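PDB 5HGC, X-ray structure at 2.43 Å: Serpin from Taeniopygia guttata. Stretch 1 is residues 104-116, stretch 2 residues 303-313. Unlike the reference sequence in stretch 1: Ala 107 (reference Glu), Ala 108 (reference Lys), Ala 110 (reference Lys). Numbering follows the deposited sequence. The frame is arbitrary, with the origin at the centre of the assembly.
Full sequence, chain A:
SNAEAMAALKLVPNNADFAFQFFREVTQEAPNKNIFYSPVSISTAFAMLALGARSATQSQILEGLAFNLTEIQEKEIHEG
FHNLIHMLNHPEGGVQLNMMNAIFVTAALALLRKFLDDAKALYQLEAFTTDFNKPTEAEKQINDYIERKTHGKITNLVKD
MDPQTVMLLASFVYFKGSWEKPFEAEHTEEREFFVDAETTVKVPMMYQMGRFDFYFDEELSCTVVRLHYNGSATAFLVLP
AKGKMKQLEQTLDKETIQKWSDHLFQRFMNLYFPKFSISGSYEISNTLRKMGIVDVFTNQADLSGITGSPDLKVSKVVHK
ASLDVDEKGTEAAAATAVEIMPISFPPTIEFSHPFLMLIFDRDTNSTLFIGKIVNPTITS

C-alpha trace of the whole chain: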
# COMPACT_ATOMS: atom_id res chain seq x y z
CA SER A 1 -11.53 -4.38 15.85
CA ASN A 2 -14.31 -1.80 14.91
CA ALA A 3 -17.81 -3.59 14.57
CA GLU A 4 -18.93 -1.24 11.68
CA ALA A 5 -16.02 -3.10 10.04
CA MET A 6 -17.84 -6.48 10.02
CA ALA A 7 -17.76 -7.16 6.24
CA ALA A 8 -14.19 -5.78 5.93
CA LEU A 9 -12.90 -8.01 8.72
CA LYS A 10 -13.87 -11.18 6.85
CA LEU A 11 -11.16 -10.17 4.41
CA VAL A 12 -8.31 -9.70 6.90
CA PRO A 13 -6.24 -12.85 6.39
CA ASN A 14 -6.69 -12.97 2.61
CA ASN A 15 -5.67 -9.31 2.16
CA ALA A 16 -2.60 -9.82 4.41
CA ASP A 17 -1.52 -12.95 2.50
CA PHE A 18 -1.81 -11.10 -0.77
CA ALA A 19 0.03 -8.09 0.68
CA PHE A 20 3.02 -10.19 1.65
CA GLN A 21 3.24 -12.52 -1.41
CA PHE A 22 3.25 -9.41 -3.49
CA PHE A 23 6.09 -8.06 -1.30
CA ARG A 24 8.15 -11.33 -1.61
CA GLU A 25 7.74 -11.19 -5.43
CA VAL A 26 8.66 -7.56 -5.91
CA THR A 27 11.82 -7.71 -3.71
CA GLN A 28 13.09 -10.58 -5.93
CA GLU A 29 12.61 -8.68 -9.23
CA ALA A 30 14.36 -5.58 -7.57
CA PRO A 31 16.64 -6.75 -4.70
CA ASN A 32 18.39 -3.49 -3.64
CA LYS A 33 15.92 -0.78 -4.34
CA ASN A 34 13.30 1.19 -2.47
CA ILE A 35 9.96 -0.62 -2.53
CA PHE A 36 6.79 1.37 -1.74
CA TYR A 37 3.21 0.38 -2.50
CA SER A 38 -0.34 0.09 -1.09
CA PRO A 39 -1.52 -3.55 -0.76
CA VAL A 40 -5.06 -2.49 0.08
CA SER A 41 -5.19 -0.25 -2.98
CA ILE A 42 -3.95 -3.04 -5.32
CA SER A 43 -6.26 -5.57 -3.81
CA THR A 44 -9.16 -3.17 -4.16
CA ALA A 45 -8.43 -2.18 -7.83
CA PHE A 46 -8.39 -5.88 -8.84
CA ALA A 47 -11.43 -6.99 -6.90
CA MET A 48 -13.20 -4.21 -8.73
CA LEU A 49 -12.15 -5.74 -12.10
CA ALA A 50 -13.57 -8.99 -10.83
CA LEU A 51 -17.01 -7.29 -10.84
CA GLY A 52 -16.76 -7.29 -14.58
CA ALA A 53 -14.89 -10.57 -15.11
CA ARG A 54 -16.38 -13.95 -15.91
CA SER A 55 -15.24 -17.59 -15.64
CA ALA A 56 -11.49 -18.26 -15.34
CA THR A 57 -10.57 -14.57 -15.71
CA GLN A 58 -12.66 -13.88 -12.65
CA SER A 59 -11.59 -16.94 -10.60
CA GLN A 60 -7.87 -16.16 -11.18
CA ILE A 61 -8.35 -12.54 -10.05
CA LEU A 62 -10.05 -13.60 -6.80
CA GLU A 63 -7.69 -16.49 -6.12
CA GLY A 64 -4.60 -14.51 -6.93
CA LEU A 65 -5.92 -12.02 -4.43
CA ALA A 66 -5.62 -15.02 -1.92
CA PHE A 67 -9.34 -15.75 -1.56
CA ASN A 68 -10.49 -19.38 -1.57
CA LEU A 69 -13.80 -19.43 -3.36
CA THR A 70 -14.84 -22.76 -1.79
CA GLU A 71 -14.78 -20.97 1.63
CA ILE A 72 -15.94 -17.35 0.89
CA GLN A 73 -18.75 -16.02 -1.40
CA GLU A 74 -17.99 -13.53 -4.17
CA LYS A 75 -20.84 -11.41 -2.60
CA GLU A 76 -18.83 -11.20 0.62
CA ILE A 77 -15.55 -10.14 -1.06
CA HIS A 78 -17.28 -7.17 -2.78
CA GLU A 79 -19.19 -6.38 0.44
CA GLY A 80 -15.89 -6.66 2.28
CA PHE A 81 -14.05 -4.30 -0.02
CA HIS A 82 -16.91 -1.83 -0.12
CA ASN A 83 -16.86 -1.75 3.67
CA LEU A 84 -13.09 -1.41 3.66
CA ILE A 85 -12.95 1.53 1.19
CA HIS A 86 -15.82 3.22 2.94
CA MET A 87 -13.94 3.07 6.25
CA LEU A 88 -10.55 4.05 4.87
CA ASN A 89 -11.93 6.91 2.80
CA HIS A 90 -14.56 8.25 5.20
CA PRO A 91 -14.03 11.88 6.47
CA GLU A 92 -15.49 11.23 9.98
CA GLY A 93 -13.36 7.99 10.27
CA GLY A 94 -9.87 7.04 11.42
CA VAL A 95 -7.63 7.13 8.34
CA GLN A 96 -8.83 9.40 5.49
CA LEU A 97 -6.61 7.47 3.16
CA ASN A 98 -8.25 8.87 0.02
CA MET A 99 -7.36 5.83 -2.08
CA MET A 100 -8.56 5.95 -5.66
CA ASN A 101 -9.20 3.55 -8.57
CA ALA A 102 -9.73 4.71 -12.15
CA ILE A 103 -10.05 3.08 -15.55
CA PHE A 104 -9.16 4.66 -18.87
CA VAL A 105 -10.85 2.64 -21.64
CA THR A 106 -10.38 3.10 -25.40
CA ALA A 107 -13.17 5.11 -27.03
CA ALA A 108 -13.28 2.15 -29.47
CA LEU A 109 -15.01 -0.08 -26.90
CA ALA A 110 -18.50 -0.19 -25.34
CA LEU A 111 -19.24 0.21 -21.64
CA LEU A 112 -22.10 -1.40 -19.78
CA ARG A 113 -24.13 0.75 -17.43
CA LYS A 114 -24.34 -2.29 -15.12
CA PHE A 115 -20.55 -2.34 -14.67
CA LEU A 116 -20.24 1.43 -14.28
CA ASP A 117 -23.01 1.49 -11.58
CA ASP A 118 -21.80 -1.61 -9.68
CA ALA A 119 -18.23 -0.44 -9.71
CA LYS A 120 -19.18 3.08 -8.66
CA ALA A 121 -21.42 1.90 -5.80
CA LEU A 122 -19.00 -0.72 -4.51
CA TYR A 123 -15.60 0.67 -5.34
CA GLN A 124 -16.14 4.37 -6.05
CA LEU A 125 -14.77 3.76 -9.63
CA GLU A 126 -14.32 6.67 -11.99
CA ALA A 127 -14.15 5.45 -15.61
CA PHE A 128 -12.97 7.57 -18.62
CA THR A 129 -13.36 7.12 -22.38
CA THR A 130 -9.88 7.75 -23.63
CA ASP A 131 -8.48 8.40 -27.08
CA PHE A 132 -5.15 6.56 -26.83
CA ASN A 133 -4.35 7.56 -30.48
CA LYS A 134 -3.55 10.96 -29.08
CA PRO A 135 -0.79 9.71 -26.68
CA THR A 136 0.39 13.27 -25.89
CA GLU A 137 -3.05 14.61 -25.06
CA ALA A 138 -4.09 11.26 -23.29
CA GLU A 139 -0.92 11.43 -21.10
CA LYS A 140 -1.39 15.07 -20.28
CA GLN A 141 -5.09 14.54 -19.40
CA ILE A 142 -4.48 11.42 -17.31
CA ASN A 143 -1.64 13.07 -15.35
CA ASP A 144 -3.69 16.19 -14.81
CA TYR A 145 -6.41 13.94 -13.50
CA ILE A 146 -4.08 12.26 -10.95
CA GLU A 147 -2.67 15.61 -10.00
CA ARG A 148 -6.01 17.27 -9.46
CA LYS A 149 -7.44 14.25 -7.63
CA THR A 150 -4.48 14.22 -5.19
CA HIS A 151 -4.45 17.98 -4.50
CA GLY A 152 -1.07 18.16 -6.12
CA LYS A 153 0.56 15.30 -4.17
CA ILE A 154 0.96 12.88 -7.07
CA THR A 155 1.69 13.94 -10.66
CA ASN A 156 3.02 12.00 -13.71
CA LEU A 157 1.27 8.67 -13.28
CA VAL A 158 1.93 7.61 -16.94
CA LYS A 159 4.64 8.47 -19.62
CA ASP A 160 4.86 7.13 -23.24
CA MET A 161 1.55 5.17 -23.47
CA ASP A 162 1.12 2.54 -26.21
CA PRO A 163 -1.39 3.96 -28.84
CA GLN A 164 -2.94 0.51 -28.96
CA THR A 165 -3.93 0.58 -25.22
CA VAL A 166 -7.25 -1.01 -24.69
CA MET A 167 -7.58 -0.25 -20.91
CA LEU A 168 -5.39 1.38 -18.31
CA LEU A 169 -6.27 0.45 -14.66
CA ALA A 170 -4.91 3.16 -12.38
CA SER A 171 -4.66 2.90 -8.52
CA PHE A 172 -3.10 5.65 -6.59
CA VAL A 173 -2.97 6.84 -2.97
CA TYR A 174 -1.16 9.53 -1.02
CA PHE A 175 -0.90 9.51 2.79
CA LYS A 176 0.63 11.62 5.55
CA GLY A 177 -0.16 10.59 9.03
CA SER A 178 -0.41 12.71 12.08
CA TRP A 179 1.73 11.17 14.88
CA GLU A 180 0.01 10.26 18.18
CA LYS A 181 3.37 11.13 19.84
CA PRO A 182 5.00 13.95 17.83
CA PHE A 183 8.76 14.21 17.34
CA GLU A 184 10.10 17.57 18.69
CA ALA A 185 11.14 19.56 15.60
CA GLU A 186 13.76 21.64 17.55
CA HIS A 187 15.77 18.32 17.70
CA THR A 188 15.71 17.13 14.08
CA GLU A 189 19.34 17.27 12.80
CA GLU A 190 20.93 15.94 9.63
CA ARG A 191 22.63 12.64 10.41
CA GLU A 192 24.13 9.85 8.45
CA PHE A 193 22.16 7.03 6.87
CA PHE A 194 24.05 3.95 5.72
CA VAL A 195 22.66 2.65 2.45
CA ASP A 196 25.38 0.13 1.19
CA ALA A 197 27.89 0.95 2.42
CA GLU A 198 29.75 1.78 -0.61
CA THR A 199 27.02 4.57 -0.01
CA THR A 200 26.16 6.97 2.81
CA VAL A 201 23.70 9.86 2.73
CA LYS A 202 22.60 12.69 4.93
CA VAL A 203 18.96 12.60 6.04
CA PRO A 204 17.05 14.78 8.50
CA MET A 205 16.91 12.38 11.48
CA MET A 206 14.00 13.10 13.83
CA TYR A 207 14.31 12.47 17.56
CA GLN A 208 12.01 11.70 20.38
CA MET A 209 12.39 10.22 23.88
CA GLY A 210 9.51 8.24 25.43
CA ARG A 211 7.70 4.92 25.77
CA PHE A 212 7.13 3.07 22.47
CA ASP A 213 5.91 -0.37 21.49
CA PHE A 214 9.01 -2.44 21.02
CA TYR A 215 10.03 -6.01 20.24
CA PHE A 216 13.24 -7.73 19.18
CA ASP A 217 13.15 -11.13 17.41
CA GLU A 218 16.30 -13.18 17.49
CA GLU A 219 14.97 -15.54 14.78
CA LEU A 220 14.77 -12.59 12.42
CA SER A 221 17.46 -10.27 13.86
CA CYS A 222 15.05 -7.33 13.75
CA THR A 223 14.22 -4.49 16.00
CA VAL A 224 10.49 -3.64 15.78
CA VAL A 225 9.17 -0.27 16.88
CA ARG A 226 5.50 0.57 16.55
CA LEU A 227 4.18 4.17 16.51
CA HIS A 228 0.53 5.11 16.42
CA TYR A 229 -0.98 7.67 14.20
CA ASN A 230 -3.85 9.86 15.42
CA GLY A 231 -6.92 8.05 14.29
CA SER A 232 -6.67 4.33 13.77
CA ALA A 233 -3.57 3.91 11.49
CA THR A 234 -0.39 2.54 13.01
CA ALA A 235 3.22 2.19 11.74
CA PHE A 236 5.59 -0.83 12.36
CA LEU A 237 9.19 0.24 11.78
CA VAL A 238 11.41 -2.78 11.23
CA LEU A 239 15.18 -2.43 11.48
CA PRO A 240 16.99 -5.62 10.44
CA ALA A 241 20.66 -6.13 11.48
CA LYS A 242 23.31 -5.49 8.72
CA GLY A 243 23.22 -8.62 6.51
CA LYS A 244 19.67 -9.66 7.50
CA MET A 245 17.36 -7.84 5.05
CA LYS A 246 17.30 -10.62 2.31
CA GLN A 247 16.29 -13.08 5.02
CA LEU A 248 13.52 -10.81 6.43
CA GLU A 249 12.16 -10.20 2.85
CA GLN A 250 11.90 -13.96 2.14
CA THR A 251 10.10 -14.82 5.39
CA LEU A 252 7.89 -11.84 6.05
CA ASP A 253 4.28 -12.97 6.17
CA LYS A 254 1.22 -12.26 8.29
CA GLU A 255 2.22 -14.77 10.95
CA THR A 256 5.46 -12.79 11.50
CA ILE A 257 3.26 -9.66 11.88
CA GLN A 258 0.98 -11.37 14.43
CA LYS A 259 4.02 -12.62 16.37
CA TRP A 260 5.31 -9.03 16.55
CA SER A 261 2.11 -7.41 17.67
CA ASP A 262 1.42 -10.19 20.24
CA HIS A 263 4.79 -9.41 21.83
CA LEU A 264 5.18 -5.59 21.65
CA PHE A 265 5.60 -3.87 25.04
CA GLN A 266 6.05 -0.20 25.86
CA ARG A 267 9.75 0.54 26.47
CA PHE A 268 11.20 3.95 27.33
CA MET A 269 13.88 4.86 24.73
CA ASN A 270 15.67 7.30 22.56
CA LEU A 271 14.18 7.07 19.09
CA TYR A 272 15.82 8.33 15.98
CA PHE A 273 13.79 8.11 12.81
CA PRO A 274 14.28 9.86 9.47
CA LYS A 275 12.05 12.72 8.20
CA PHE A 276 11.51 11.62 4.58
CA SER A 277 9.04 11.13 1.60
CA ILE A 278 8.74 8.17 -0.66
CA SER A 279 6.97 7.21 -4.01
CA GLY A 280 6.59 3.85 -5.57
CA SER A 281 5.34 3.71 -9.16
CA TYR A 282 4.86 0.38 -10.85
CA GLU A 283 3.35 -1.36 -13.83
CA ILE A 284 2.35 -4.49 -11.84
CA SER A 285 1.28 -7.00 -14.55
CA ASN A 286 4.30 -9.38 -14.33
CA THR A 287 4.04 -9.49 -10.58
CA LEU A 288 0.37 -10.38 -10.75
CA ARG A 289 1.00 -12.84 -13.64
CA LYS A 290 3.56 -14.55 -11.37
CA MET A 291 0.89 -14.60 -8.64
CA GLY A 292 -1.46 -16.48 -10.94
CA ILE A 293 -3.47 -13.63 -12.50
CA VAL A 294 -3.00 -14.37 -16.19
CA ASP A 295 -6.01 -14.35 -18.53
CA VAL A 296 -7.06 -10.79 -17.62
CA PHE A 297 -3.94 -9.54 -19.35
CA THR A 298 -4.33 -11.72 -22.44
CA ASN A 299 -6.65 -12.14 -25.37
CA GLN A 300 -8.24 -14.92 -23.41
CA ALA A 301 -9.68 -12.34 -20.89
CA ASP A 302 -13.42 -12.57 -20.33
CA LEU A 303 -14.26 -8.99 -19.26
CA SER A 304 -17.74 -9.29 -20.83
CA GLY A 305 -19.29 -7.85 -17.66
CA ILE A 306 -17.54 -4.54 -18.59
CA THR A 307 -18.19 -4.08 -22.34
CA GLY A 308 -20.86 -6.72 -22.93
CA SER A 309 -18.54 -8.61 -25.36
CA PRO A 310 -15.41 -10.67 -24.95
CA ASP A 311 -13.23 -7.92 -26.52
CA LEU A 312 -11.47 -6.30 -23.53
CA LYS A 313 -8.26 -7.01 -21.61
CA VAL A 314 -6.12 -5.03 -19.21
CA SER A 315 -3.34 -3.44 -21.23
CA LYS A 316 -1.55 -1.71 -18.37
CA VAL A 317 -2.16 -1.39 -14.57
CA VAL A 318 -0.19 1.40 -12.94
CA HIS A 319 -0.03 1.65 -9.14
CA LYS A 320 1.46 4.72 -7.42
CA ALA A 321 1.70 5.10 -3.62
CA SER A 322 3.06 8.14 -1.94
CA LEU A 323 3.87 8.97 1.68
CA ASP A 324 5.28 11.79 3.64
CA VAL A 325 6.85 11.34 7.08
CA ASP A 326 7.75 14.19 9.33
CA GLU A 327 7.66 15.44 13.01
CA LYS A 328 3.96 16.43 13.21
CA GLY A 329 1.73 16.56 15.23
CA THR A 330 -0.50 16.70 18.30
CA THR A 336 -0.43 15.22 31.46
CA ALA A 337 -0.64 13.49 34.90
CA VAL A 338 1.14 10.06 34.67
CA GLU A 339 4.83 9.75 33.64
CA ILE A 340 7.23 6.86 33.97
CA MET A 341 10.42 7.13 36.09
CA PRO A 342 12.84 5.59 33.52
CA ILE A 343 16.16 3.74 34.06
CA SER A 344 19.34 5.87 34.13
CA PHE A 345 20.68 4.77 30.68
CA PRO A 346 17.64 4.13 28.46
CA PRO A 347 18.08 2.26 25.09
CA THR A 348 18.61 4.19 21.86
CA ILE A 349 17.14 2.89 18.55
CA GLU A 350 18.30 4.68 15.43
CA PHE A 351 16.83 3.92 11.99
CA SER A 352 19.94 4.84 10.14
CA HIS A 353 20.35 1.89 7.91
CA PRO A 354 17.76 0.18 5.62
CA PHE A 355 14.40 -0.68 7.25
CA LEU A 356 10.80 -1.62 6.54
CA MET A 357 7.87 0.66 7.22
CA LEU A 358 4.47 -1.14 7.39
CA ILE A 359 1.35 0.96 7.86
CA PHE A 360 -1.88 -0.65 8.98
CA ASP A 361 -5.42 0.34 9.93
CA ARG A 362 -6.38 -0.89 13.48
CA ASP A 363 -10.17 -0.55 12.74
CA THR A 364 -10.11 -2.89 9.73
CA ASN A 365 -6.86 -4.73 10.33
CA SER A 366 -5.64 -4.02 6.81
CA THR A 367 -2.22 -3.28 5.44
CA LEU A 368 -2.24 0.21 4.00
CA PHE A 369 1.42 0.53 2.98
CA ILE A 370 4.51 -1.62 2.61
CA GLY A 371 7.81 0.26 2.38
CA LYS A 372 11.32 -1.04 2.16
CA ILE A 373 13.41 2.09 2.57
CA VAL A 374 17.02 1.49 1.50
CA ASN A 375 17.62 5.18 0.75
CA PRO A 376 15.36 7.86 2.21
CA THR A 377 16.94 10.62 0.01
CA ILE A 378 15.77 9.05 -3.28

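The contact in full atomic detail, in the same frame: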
# COMPACT_ATOMS: atom_id res chain seq x y z
N PHE A 104 -9.20 3.88 -17.64
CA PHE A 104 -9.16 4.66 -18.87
C PHE A 104 -9.32 3.66 -20.01
O PHE A 104 -8.44 2.78 -20.20
CB PHE A 104 -7.87 5.46 -18.93
CG PHE A 104 -7.75 6.44 -17.80
CD1 PHE A 104 -7.16 6.04 -16.55
CD2 PHE A 104 -8.25 7.77 -17.95
CE1 PHE A 104 -7.07 6.97 -15.48
CE2 PHE A 104 -8.14 8.70 -16.90
CZ PHE A 104 -7.56 8.30 -15.66
N VAL A 105 -10.48 3.70 -20.67
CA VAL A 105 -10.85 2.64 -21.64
C VAL A 105 -10.86 3.31 -23.02
O VAL A 105 -11.34 4.47 -23.17
CB VAL A 105 -12.23 1.97 -21.35
CG1 VAL A 105 -12.54 0.79 -22.31
CG2 VAL A 105 -12.25 1.43 -19.94
N THR A 106 -10.32 2.60 -24.02
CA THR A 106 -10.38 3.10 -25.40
C THR A 106 -11.80 3.48 -25.81
O THR A 106 -12.76 2.74 -25.54
CB THR A 106 -9.80 2.11 -26.41
OG1 THR A 106 -10.12 2.56 -27.72
CG2 THR A 106 -10.35 0.71 -26.22
N ALA A 107 -11.92 4.66 -26.42
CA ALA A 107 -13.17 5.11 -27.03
C ALA A 107 -13.76 4.07 -28.02
O ALA A 107 -14.96 4.03 -28.22
CB ALA A 107 -12.96 6.47 -27.69
N ALA A 108 -12.90 3.20 -28.54
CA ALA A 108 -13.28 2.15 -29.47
C ALA A 108 -14.04 0.95 -28.85
O ALA A 108 -14.32 -0.06 -29.54
CB ALA A 108 -12.03 1.67 -30.19
N LEU A 109 -14.32 1.01 -27.55
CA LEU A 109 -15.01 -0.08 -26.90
C LEU A 109 -16.26 0.41 -26.17
O LEU A 109 -16.32 1.58 -25.75
CB LEU A 109 -14.10 -0.81 -25.91
CG LEU A 109 -13.08 -1.80 -26.48
CD1 LEU A 109 -12.26 -2.33 -25.32
CD2 LEU A 109 -13.67 -2.96 -27.30
N ALA A 110 -17.23 -0.49 -26.03
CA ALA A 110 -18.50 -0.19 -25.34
C ALA A 110 -18.28 -0.27 -23.84
O ALA A 110 -17.41 -1.02 -23.38
CB ALA A 110 -19.56 -1.20 -25.77
N LEU A 111 -19.09 0.46 -23.08
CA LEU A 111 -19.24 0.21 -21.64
C LEU A 111 -20.68 -0.07 -21.17
O LEU A 111 -21.65 0.57 -21.63
CB LEU A 111 -18.58 1.32 -20.85
CG LEU A 111 -17.24 0.74 -20.46
CD1 LEU A 111 -16.12 1.57 -21.02
CD2 LEU A 111 -17.22 0.61 -18.95
N LEU A 112 -20.82 -1.06 -20.31
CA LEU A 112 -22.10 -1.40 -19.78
C LEU A 112 -22.41 -0.49 -18.58
O LEU A 112 -21.58 -0.32 -17.66
CB LEU A 112 -22.12 -2.85 -19.36
CG LEU A 112 -22.32 -3.98 -20.35
CD1 LEU A 112 -22.32 -5.31 -19.61
CD2 LEU A 112 -23.61 -3.87 -21.12
N ARG A 113 -23.63 0.04 -18.57
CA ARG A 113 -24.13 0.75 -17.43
C ARG A 113 -24.05 -0.08 -16.14
O ARG A 113 -23.75 0.47 -15.06
CB ARG A 113 -25.58 1.16 -17.67
CG ARG A 113 -26.28 1.79 -16.45
CD ARG A 113 -25.62 3.11 -16.05
NE ARG A 113 -25.82 4.13 -17.07
CZ ARG A 113 -25.14 5.29 -17.18
NH1 ARG A 113 -24.18 5.60 -16.31
NH2 ARG A 113 -25.43 6.14 -18.19
N LYS A 114 -24.28 -1.41 -16.27
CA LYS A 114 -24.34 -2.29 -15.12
C LYS A 114 -22.96 -2.25 -14.45
O LYS A 114 -22.86 -2.07 -13.24
CB LYS A 114 -24.70 -3.68 -15.59
CG LYS A 114 -24.28 -4.85 -14.70
CD LYS A 114 -24.46 -6.12 -15.52
CE LYS A 114 -24.36 -7.39 -14.66
NZ LYS A 114 -25.46 -7.46 -13.64
N PHE A 115 -21.89 -2.36 -15.25
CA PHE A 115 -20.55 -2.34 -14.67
C PHE A 115 -20.21 -0.95 -14.07
O PHE A 115 -19.67 -0.85 -12.95
CB PHE A 115 -19.49 -2.74 -15.67
CG PHE A 115 -18.11 -2.65 -15.12
CD1 PHE A 115 -17.66 -3.59 -14.24
CD2 PHE A 115 -17.30 -1.58 -15.40
CE1 PHE A 115 -16.41 -3.50 -13.68
CE2 PHE A 115 -16.02 -1.49 -14.84
CZ PHE A 115 -15.56 -2.46 -13.99
N LEU A 116 -20.51 0.10 -14.81
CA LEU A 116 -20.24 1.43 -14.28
C LEU A 116 -20.97 1.70 -12.95
O LEU A 116 -20.38 2.34 -12.10
CB LEU A 116 -20.57 2.51 -15.27
CG LEU A 116 -19.77 2.39 -16.56
CD1 LEU A 116 -20.34 3.36 -17.59
CD2 LEU A 116 -18.31 2.69 -16.33
N LEU A 303 -13.71 -10.20 -19.92
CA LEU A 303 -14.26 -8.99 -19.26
C LEU A 303 -15.64 -8.55 -19.82
O LEU A 303 -15.95 -7.34 -19.94
CB LEU A 303 -13.22 -7.85 -19.24
CG LEU A 303 -11.95 -8.20 -18.42
CD1 LEU A 303 -10.95 -7.09 -18.55
CD2 LEU A 303 -12.22 -8.51 -16.93
N SER A 304 -16.49 -9.55 -20.12
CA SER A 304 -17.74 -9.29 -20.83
C SER A 304 -18.73 -8.54 -19.96
O SER A 304 -19.59 -7.84 -20.49
CB SER A 304 -18.35 -10.56 -21.42
OG SER A 304 -18.76 -11.46 -20.39
N GLY A 305 -18.58 -8.66 -18.63
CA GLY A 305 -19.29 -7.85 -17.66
C GLY A 305 -18.98 -6.38 -17.73
O GLY A 305 -19.75 -5.57 -17.17
N ILE A 306 -17.88 -6.00 -18.41
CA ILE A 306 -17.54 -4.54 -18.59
C ILE A 306 -18.11 -3.95 -19.88
O ILE A 306 -18.76 -2.91 -19.86
CB ILE A 306 -16.00 -4.26 -18.43
CG1 ILE A 306 -15.52 -4.77 -17.03
CG2 ILE A 306 -15.65 -2.78 -18.63
CD1 ILE A 306 -14.02 -4.76 -16.81
N THR A 307 -17.88 -4.63 -21.00
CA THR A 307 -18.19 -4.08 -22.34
C THR A 307 -19.43 -4.74 -22.92
O THR A 307 -20.01 -4.24 -23.87
CB THR A 307 -17.02 -4.33 -23.34
OG1 THR A 307 -16.89 -5.74 -23.53
CG2 THR A 307 -15.76 -3.82 -22.81
N GLY A 308 -19.87 -5.85 -22.31
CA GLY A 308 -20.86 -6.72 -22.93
C GLY A 308 -20.36 -7.67 -24.02
O GLY A 308 -21.17 -8.42 -24.58
N SER A 309 -19.07 -7.63 -24.38
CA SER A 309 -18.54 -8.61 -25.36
C SER A 309 -17.21 -9.09 -24.86
O SER A 309 -16.61 -8.44 -24.01
CB SER A 309 -18.36 -8.02 -26.78
OG SER A 309 -19.25 -6.94 -27.07
N PRO A 310 -16.73 -10.22 -25.40
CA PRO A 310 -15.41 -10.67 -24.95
C PRO A 310 -14.29 -10.02 -25.80
O PRO A 310 -13.59 -10.72 -26.49
CB PRO A 310 -15.47 -12.17 -25.19
CG PRO A 310 -16.31 -12.29 -26.44
CD PRO A 310 -17.30 -11.15 -26.41
N ASP A 311 -14.16 -8.69 -25.72
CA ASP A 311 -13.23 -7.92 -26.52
C ASP A 311 -12.24 -7.10 -25.70
O ASP A 311 -11.47 -6.34 -26.27
CB ASP A 311 -13.99 -7.01 -27.52
CG ASP A 311 -15.09 -6.13 -26.86
OD1 ASP A 311 -15.16 -6.00 -25.61
OD2 ASP A 311 -15.91 -5.55 -27.61
N LEU A 312 -12.27 -7.21 -24.37
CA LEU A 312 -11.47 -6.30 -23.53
C LEU A 312 -10.41 -7.07 -22.77
O LEU A 312 -10.59 -8.25 -22.48
CB LEU A 312 -12.38 -5.50 -22.58
CG LEU A 312 -11.74 -4.61 -21.51
CD1 LEU A 312 -11.15 -3.30 -22.03
CD2 LEU A 312 -12.75 -4.27 -20.46
N LYS A 313 -9.30 -6.43 -22.45
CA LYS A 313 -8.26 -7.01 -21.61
C LYS A 313 -7.54 -5.84 -20.96
O LYS A 313 -7.67 -4.69 -21.41
CB LYS A 313 -7.26 -7.84 -22.45
CG LYS A 313 -6.33 -6.96 -23.29
CD LYS A 313 -5.39 -7.81 -24.13
CE LYS A 313 -4.70 -6.92 -25.17
NZ LYS A 313 -4.30 -7.71 -26.37

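Residues at least 190 positions apart in sequence touch, burying 542 Å² counted over both sides. Stretch 1 leaves a strand at Thr 106, turns through a type I beta turn to Leu 109, runs extended, and enters a helix after Leu 112; stretch 2 presents the short helix 304-307 and the loop that follows. The nearest CA atoms across the contact are those of Leu 111 and Thr 307, 4.5 Å apart. Here a single hydrogen bond ties the backbones: Leu 112 N donates to Ile 306 O at 2.8 Å, with a nearly straight 162° angle. Beside it, Thr 307 CA approaches Ala 110 O at 3.3 Å in a CA-H...O contact.

Around this polar joint the fit is mostly apolar. Ile 306, the residue with the most area covered, is the main bump, and the hollow it fills lies between the Phe 115 ring and Leu 111. Its CG1 sits over one face of the Phe 115 ring, 3.6 Å from the centroid and 7° off the normal, a CH-pi contact, while its CG2 meets Leu 111 CD2 at 3.7 Å. Phe 115 CB lies 3.2 Å from Gly 305 O. Leu 112 points toward the helix end, its CD1 3.6 Å from Gly 305 O and its CG 3.7 Å from Gly 308 N. A CB on Gly 308 would point toward stretch 1 and lie close to Leu 112 CD2, 3.5 Å away, and at these backbone angles it would be jammed against Thr 307 O, which by itself calls for glycine.

At the end of the turn, Leu 109 lies against the loop: its CD1 packs on Leu 312 CD1 at 3.6 Å, and its CD2 lies 3.4 Å from Asp 311 OD2. Val 105 CG1 reaches the same Leu 312 CD1 more loosely, at 4.3 Å. Thr 307 OG1 braces the loop, donating to Asp 311 OD1 (2.7 Å) and accepting from Ser 309 N (3.0 Å).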